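Local coordinates for fibrinogen binding protein (Staphylococcus aureus subsp. aureus Mu50, PDB 3DOA), which probably binds fibrinogen and carries N-terminal and middle domains of the NFACT family, whose relatives act in ribosome quality control, at residues I174-F185 against M216-D226; P29-V37 against Q46-N54. All coordinates share one frame; numbering follows the deposited sequence.

The two contacts belong to separate parts of one chain. Contact 2 pairs the strands of a hairpin in a four-stranded antiparallel sheet, near the N-terminus. Contact 1 comes later in the chain and joins a short helical turn to helix 220-232 in a helical region. Their centres are about 38 Å apart, and their nearest atoms about 25 Å, so they do not touch. They lie on opposite sides of the centre of the chain. Contact 2 is about 13 Å from it, centre to centre, and contact 1 about 26 Å. Both belong to the part of the chain related to the NFACT N-terminal and middle domains. Neither can be tied to a defined fibrinogen-binding surface.

Contact 1. Residues I174-F185 against M216-D226; sequences ITGAEVLKYIDF and MTSSTLPEAFD
G176 and P222 bring the two backbones together, CA to CA 3.8 Å, and the chains diverge to 6.8 Å between the CA atoms of L180 and S218. G176 has no side chain, and its backbone sits directly on the P222 ring and beside F225. With CG anti to the backbone N (chi1 -172°), the F225 ring is carried toward 174-185, where V179 CG2 stands over its centre, 3.7 Å from the centroid, as a CH-pi contact. I174 CG2 adds to this packing at F225 CZ, 3.8 Å away. F198 also touches both I174 and V179. L180 meets P222 at about a right angle, its CD2 lying 3.8 Å from P222 CD. Further along, I183 and L221 meet tip to tip, with I183 CG1 3.9 Å from L221 CD2. I183 CG2 covers one face of the F185 ring, and the backbone N of S218 lies over the other. The ring is modelled too near the 217-218 backbone for its fit there to be trusted. L221 CB approaches it at its edge. I190 of helix 190-197 touches both I183 and L221.

A single weak, bent hydrogen bond crosses the contact, from G176 N to D226 OD1 at 2.9 Å. Other bonds are internal to each segment. T175 N donates to E178 OE1 from above the carboxylate plane, and E178 N returns a weak bond to T175 OG1. This capping box starts the short helix 176-179. T217 N donates to T220 OG1, and T220 N donates to T217 OG1. They form a second capping box in the turn leading into helix 220-232, in a helical region consistent with the H2TH clan of the NFACT family.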
# COMPACT_ATOMS: atom_id res chain seq x y z
N ILE A 174 -2.17 -19.20 -4.25
CA ILE A 174 -2.18 -19.95 -5.49
C ILE A 174 -0.76 -20.41 -5.73
O ILE A 174 0.18 -19.74 -5.27
CB ILE A 174 -2.71 -19.06 -6.61
CG1 ILE A 174 -2.89 -19.86 -7.88
CG2 ILE A 174 -1.81 -17.83 -6.81
CD1 ILE A 174 -3.89 -19.23 -8.83
N THR A 175 -0.62 -21.60 -6.31
CA THR A 175 0.70 -22.11 -6.69
C THR A 175 0.90 -21.86 -8.16
O THR A 175 -0.07 -21.58 -8.90
CB THR A 175 0.88 -23.59 -6.46
OG1 THR A 175 -0.10 -24.34 -7.19
CG2 THR A 175 0.77 -23.86 -5.05
N GLY A 176 2.15 -21.98 -8.59
CA GLY A 176 2.46 -21.74 -10.00
C GLY A 176 1.75 -22.73 -10.89
O GLY A 176 1.25 -22.36 -11.97
N ALA A 177 1.71 -24.00 -10.45
CA ALA A 177 1.06 -25.06 -11.25
C ALA A 177 -0.37 -24.62 -11.51
O ALA A 177 -0.87 -24.87 -12.58
CB ALA A 177 1.06 -26.33 -10.54
N GLU A 178 -0.98 -23.94 -10.52
CA GLU A 178 -2.39 -23.53 -10.52
C GLU A 178 -2.67 -22.29 -11.35
O GLU A 178 -3.74 -22.21 -11.95
CB GLU A 178 -2.86 -23.24 -9.08
CG GLU A 178 -3.35 -24.47 -8.30
CD GLU A 178 -3.27 -24.36 -6.76
OE1 GLU A 178 -2.95 -23.28 -6.20
OE2 GLU A 178 -3.53 -25.39 -6.10
N VAL A 179 -1.74 -21.34 -11.36
CA VAL A 179 -1.77 -20.18 -12.29
C VAL A 179 -2.09 -20.53 -13.75
O VAL A 179 -2.79 -19.80 -14.45
CB VAL A 179 -0.44 -19.42 -12.28
CG1 VAL A 179 -0.57 -18.15 -13.08
CG2 VAL A 179 0.02 -19.11 -10.86
N LEU A 180 -1.60 -21.68 -14.20
CA LEU A 180 -1.75 -22.04 -15.60
C LEU A 180 -3.17 -21.95 -16.01
O LEU A 180 -3.45 -21.39 -17.04
CB LEU A 180 -1.20 -23.42 -15.88
CG LEU A 180 0.30 -23.51 -15.66
CD1 LEU A 180 0.78 -24.88 -16.11
CD2 LEU A 180 1.12 -22.33 -16.34
N LYS A 181 -4.08 -22.45 -15.18
CA LYS A 181 -5.51 -22.35 -15.49
C LYS A 181 -5.97 -21.00 -16.07
O LYS A 181 -6.92 -20.95 -16.82
CB LYS A 181 -6.33 -22.58 -14.23
CG LYS A 181 -6.37 -24.03 -13.79
CD LYS A 181 -7.35 -24.24 -12.61
CE LYS A 181 -6.94 -23.45 -11.32
NZ LYS A 181 -5.75 -24.13 -10.71
N TYR A 182 -5.30 -19.92 -15.69
CA TYR A 182 -5.76 -18.57 -16.04
C TYR A 182 -4.97 -17.91 -17.18
O TYR A 182 -5.10 -16.71 -17.38
CB TYR A 182 -5.72 -17.66 -14.78
CG TYR A 182 -6.42 -18.29 -13.59
CD1 TYR A 182 -7.81 -18.30 -13.52
CD2 TYR A 182 -5.70 -18.91 -12.56
CE1 TYR A 182 -8.49 -18.93 -12.46
CE2 TYR A 182 -6.35 -19.56 -11.49
CZ TYR A 182 -7.78 -19.56 -11.43
OH TYR A 182 -8.51 -20.19 -10.39
N ILE A 183 -4.12 -18.69 -17.88
CA ILE A 183 -3.20 -18.18 -18.93
C ILE A 183 -3.40 -18.91 -20.24
O ILE A 183 -3.36 -20.13 -20.27
CB ILE A 183 -1.76 -18.43 -18.56
CG1 ILE A 183 -1.40 -17.70 -17.27
CG2 ILE A 183 -0.89 -18.04 -19.74
CD1 ILE A 183 -1.49 -16.20 -17.34
N ASP A 184 -3.63 -18.15 -21.31
CA ASP A 184 -3.67 -18.69 -22.66
C ASP A 184 -2.30 -18.36 -23.27
O ASP A 184 -2.01 -17.21 -23.55
CB ASP A 184 -4.81 -18.05 -23.43
CG ASP A 184 -4.89 -18.49 -24.89
OD1 ASP A 184 -3.91 -19.06 -25.46
OD2 ASP A 184 -5.94 -18.22 -25.50
N PHE A 185 -1.44 -19.35 -23.45
CA PHE A 185 -0.12 -19.04 -23.92
C PHE A 185 -0.16 -18.53 -25.37
O PHE A 185 0.67 -17.69 -25.77
CB PHE A 185 0.77 -20.27 -23.78
CG PHE A 185 1.33 -20.44 -22.42
CD1 PHE A 185 0.73 -21.26 -21.50
CD2 PHE A 185 2.48 -19.75 -22.05
CE1 PHE A 185 1.28 -21.40 -20.24
CE2 PHE A 185 3.01 -19.89 -20.77
CZ PHE A 185 2.42 -20.71 -19.88
N MET A 216 8.41 -18.05 -21.85
CA MET A 216 7.23 -18.30 -21.03
C MET A 216 6.45 -19.46 -21.69
O MET A 216 6.01 -19.34 -22.81
CB MET A 216 6.35 -17.03 -20.85
CG MET A 216 6.74 -16.04 -19.72
SD MET A 216 6.91 -16.76 -18.07
CE MET A 216 8.70 -17.04 -18.03
N THR A 217 6.30 -20.56 -20.96
CA THR A 217 5.61 -21.79 -21.41
C THR A 217 4.94 -22.39 -20.19
O THR A 217 5.24 -21.99 -19.10
CB THR A 217 6.60 -22.89 -21.84
OG1 THR A 217 7.07 -23.58 -20.65
CG2 THR A 217 7.77 -22.31 -22.61
N SER A 218 4.13 -23.42 -20.40
CA SER A 218 3.51 -24.17 -19.30
C SER A 218 4.51 -24.83 -18.32
O SER A 218 4.18 -25.00 -17.16
CB SER A 218 2.61 -25.25 -19.87
OG SER A 218 3.37 -26.44 -20.05
N SER A 219 5.71 -25.20 -18.76
CA SER A 219 6.74 -25.64 -17.79
C SER A 219 7.41 -24.50 -17.05
O SER A 219 7.75 -24.64 -15.88
CB SER A 219 7.85 -26.41 -18.44
OG SER A 219 7.28 -27.50 -19.07
N THR A 220 7.62 -23.38 -17.71
CA THR A 220 8.49 -22.39 -17.09
C THR A 220 7.75 -21.36 -16.22
O THR A 220 8.29 -20.89 -15.20
CB THR A 220 9.28 -21.64 -18.17
OG1 THR A 220 8.35 -21.16 -19.15
CG2 THR A 220 10.34 -22.54 -18.77
N LEU A 221 6.53 -21.02 -16.65
CA LEU A 221 5.78 -19.93 -16.03
C LEU A 221 5.64 -20.24 -14.57
O LEU A 221 6.05 -19.42 -13.75
CB LEU A 221 4.45 -19.69 -16.70
CG LEU A 221 3.61 -18.55 -16.10
CD1 LEU A 221 4.46 -17.37 -15.56
CD2 LEU A 221 2.50 -18.00 -17.06
N PRO A 222 5.18 -21.46 -14.21
CA PRO A 222 5.06 -21.84 -12.80
C PRO A 222 6.32 -21.61 -12.00
O PRO A 222 6.26 -21.07 -10.93
CB PRO A 222 4.76 -23.32 -12.87
CG PRO A 222 4.07 -23.48 -14.15
CD PRO A 222 4.74 -22.56 -15.09
N GLU A 223 7.44 -22.03 -12.55
CA GLU A 223 8.76 -21.82 -11.93
C GLU A 223 9.04 -20.36 -11.69
O GLU A 223 9.53 -20.00 -10.64
CB GLU A 223 9.83 -22.34 -12.89
CG GLU A 223 10.28 -23.73 -12.69
CD GLU A 223 10.63 -24.43 -14.01
OE1 GLU A 223 11.14 -23.75 -14.95
OE2 GLU A 223 10.40 -25.67 -14.11
N ALA A 224 8.76 -19.53 -12.68
CA ALA A 224 9.05 -18.11 -12.56
C ALA A 224 8.20 -17.51 -11.42
O ALA A 224 8.70 -16.98 -10.41
CB ALA A 224 8.79 -17.40 -13.92
N PHE A 225 6.89 -17.65 -11.58
CA PHE A 225 5.95 -17.27 -10.56
C PHE A 225 6.41 -17.67 -9.13
O PHE A 225 6.61 -16.79 -8.26
CB PHE A 225 4.61 -17.88 -10.89
CG PHE A 225 3.50 -17.41 -10.00
CD1 PHE A 225 2.74 -16.29 -10.33
CD2 PHE A 225 3.21 -18.06 -8.81
CE1 PHE A 225 1.69 -15.84 -9.47
CE2 PHE A 225 2.16 -17.60 -8.00
CZ PHE A 225 1.43 -16.49 -8.33
N ASP A 226 6.60 -18.96 -8.89
CA ASP A 226 6.94 -19.40 -7.56
C ASP A 226 8.23 -18.70 -7.12
O ASP A 226 8.27 -18.04 -6.07
CB ASP A 226 7.02 -20.92 -7.50
CG ASP A 226 5.61 -21.62 -7.57
OD1 ASP A 226 4.51 -20.95 -7.29
OD2 ASP A 226 5.62 -22.85 -7.91

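Contact 2. Residues P29-V37 against Q46-N54; sequences PDNDTILMV and QLLLSIHPN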
# COMPACT_ATOMS: atom_id res chain seq x y z
N PRO A 29 -0.48 18.68 5.89
CA PRO A 29 0.33 19.78 5.35
C PRO A 29 -0.14 20.29 4.02
O PRO A 29 0.35 21.33 3.61
CB PRO A 29 1.71 19.17 5.21
CG PRO A 29 1.57 17.77 5.90
CD PRO A 29 0.19 17.39 5.71
N ASP A 30 -1.05 19.55 3.36
CA ASP A 30 -1.72 19.99 2.12
C ASP A 30 -3.01 19.22 1.89
O ASP A 30 -3.34 18.33 2.67
CB ASP A 30 -0.78 19.82 0.92
CG ASP A 30 -0.49 18.36 0.59
OD1 ASP A 30 -1.27 17.44 0.95
OD2 ASP A 30 0.54 18.12 -0.03
N ASN A 31 -3.70 19.48 0.78
CA ASN A 31 -4.99 18.83 0.55
C ASN A 31 -4.93 17.38 0.26
O ASN A 31 -5.97 16.76 0.14
CB ASN A 31 -5.69 19.46 -0.61
CG ASN A 31 -6.20 20.81 -0.28
OD1 ASN A 31 -5.58 21.82 -0.67
ND2 ASN A 31 -7.32 20.86 0.51
N ASP A 32 -3.74 16.83 0.12
CA ASP A 32 -3.56 15.45 -0.33
C ASP A 32 -2.86 14.60 0.71
O ASP A 32 -2.58 13.44 0.47
CB ASP A 32 -2.74 15.44 -1.64
CG ASP A 32 -3.51 16.03 -2.85
OD1 ASP A 32 -4.66 15.58 -3.13
OD2 ASP A 32 -2.96 16.95 -3.53
N THR A 33 -2.58 15.16 1.88
CA THR A 33 -1.66 14.50 2.77
C THR A 33 -2.01 14.60 4.23
O THR A 33 -2.30 15.70 4.75
CB THR A 33 -0.33 15.14 2.66
OG1 THR A 33 0.03 15.24 1.28
CG2 THR A 33 0.68 14.31 3.43
N ILE A 34 -1.94 13.45 4.88
CA ILE A 34 -2.06 13.37 6.31
C ILE A 34 -0.79 12.81 6.89
O ILE A 34 -0.25 11.80 6.46
CB ILE A 34 -3.31 12.56 6.76
CG1 ILE A 34 -4.58 13.40 6.64
CG2 ILE A 34 -3.20 12.08 8.18
CD1 ILE A 34 -4.51 14.75 7.38
N LEU A 35 -0.35 13.53 7.91
CA LEU A 35 0.85 13.29 8.66
C LEU A 35 0.38 12.88 10.03
O LEU A 35 -0.34 13.64 10.68
CB LEU A 35 1.59 14.62 8.73
CG LEU A 35 3.11 14.56 8.67
CD1 LEU A 35 3.60 13.32 7.87
CD2 LEU A 35 3.61 15.91 8.10
N MET A 36 0.71 11.69 10.47
CA MET A 36 0.11 11.20 11.72
C MET A 36 1.28 10.81 12.61
O MET A 36 1.94 9.83 12.29
CB MET A 36 -0.84 10.04 11.40
CG MET A 36 -1.06 9.05 12.52
SD MET A 36 -2.39 7.75 12.27
CE MET A 36 -3.83 8.64 11.59
N VAL A 37 1.58 11.57 13.68
CA VAL A 37 2.71 11.12 14.52
C VAL A 37 2.34 10.11 15.64
O VAL A 37 1.43 10.33 16.40
CB VAL A 37 3.75 12.20 14.95
CG1 VAL A 37 3.30 13.55 14.56
CG2 VAL A 37 4.12 12.06 16.40
N GLN A 46 6.83 9.86 12.34
CA GLN A 46 5.96 10.55 11.37
C GLN A 46 5.48 9.62 10.23
O GLN A 46 6.23 9.28 9.34
CB GLN A 46 6.72 11.69 10.71
CG GLN A 46 6.28 13.08 10.95
CD GLN A 46 7.30 14.09 10.40
OE1 GLN A 46 8.14 13.74 9.53
NE2 GLN A 46 7.26 15.34 10.91
N LEU A 47 4.21 9.24 10.28
CA LEU A 47 3.58 8.36 9.31
C LEU A 47 2.91 9.24 8.26
O LEU A 47 2.06 10.06 8.59
CB LEU A 47 2.52 7.52 10.03
CG LEU A 47 1.97 6.35 9.27
CD1 LEU A 47 3.08 5.39 8.91
CD2 LEU A 47 1.01 5.65 10.16
N LEU A 48 3.33 9.12 7.01
CA LEU A 48 2.76 9.94 5.97
C LEU A 48 1.85 9.08 5.14
O LEU A 48 2.19 7.94 4.73
CB LEU A 48 3.85 10.56 5.12
CG LEU A 48 3.45 11.51 3.96
CD1 LEU A 48 4.56 12.58 3.68
CD2 LEU A 48 3.14 10.73 2.73
N LEU A 49 0.67 9.66 4.94
CA LEU A 49 -0.41 9.02 4.24
C LEU A 49 -0.78 10.02 3.16
O LEU A 49 -1.31 11.05 3.49
CB LEU A 49 -1.60 8.75 5.18
CG LEU A 49 -1.46 7.82 6.42
CD1 LEU A 49 -1.39 8.58 7.74
CD2 LEU A 49 -2.62 6.85 6.56
N SER A 50 -0.44 9.75 1.89
CA SER A 50 -0.73 10.69 0.80
C SER A 50 -1.72 10.05 -0.09
O SER A 50 -1.66 8.90 -0.35
CB SER A 50 0.50 11.05 -0.07
OG SER A 50 0.33 12.32 -0.77
N ILE A 51 -2.60 10.86 -0.58
CA ILE A 51 -3.75 10.43 -1.34
C ILE A 51 -3.50 11.02 -2.75
O ILE A 51 -4.38 10.99 -3.61
CB ILE A 51 -4.97 11.09 -0.62
CG1 ILE A 51 -6.35 10.67 -1.08
CG2 ILE A 51 -4.98 12.67 -0.84
CD1 ILE A 51 -7.39 11.99 -0.89
N HIS A 52 -2.30 11.57 -2.97
CA HIS A 52 -2.03 12.36 -4.15
C HIS A 52 -2.16 11.51 -5.44
O HIS A 52 -1.70 10.35 -5.48
CB HIS A 52 -0.63 12.91 -4.03
CG HIS A 52 -0.23 13.76 -5.18
ND1 HIS A 52 -0.36 15.13 -5.17
CD2 HIS A 52 0.20 13.43 -6.42
CE1 HIS A 52 0.03 15.61 -6.34
NE2 HIS A 52 0.37 14.59 -7.11
N PRO A 53 -2.82 12.06 -6.49
CA PRO A 53 -3.22 11.29 -7.68
C PRO A 53 -2.07 10.60 -8.39
O PRO A 53 -2.22 9.50 -8.95
CB PRO A 53 -3.87 12.31 -8.57
CG PRO A 53 -3.49 13.61 -8.02
CD PRO A 53 -3.24 13.46 -6.60
N ASN A 54 -0.90 11.22 -8.34
CA ASN A 54 0.30 10.53 -8.79
C ASN A 54 1.06 9.81 -7.72
O ASN A 54 1.41 8.68 -7.94
CB ASN A 54 1.19 11.54 -9.45
CG ASN A 54 0.48 12.21 -10.60
OD1 ASN A 54 -0.21 11.51 -11.36
ND2 ASN A 54 0.60 13.55 -10.73
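D30 OD1 is gripped by two donors from residues that touch 46-54, D32 N and T33 OG1, which reach it from opposite faces of the carboxylate plane. T33 OG1 donates at 2.6 Å to D30 OD1. D32 N donates at 2.7 Å to D30 OD1, which makes an Asx turn. These bonds tie up the type I turn from D30 to T33 just where strand 33-37 begins. That strand runs antiparallel to strand 46-50, their directions 156° apart. I34 pairs with L49 through two bonds. The one from I34 N to L49 O is 2.8 Å long and almost straight (173°). M36 N to L47 O is also 2.8 Å. The return bond from L47 N comes in above the carbonyl plane of M36, 3.1 Å from M36 O.

This is the beta hairpin 33-40/43-50, the middle two strands of a four-stranded antiparallel sheet. Strands 22-30 and 57-61 flank it. I34, M36, L47 and L49 share one face of the sheet. L49 holds CG beside its backbone N (chi1 -62°), and its CD1 reaches 4.0 Å from M36 CB and also touches I34 CG2. Helix 73-82 covers I34 and M36 through F74, F78 and L82. T33, L35, Q46, L48 and S50 lie on the other face. There L35 CD1 rests 3.9 Å from L48 CB and also meets Q46 CG. Beyond the strands, D32 OD2 lies 3.6 Å from H52 ND1, too long to count as a bond, with the carboxylate and imidazole planes nearly perpendicular. The H52 ring stacks with F55.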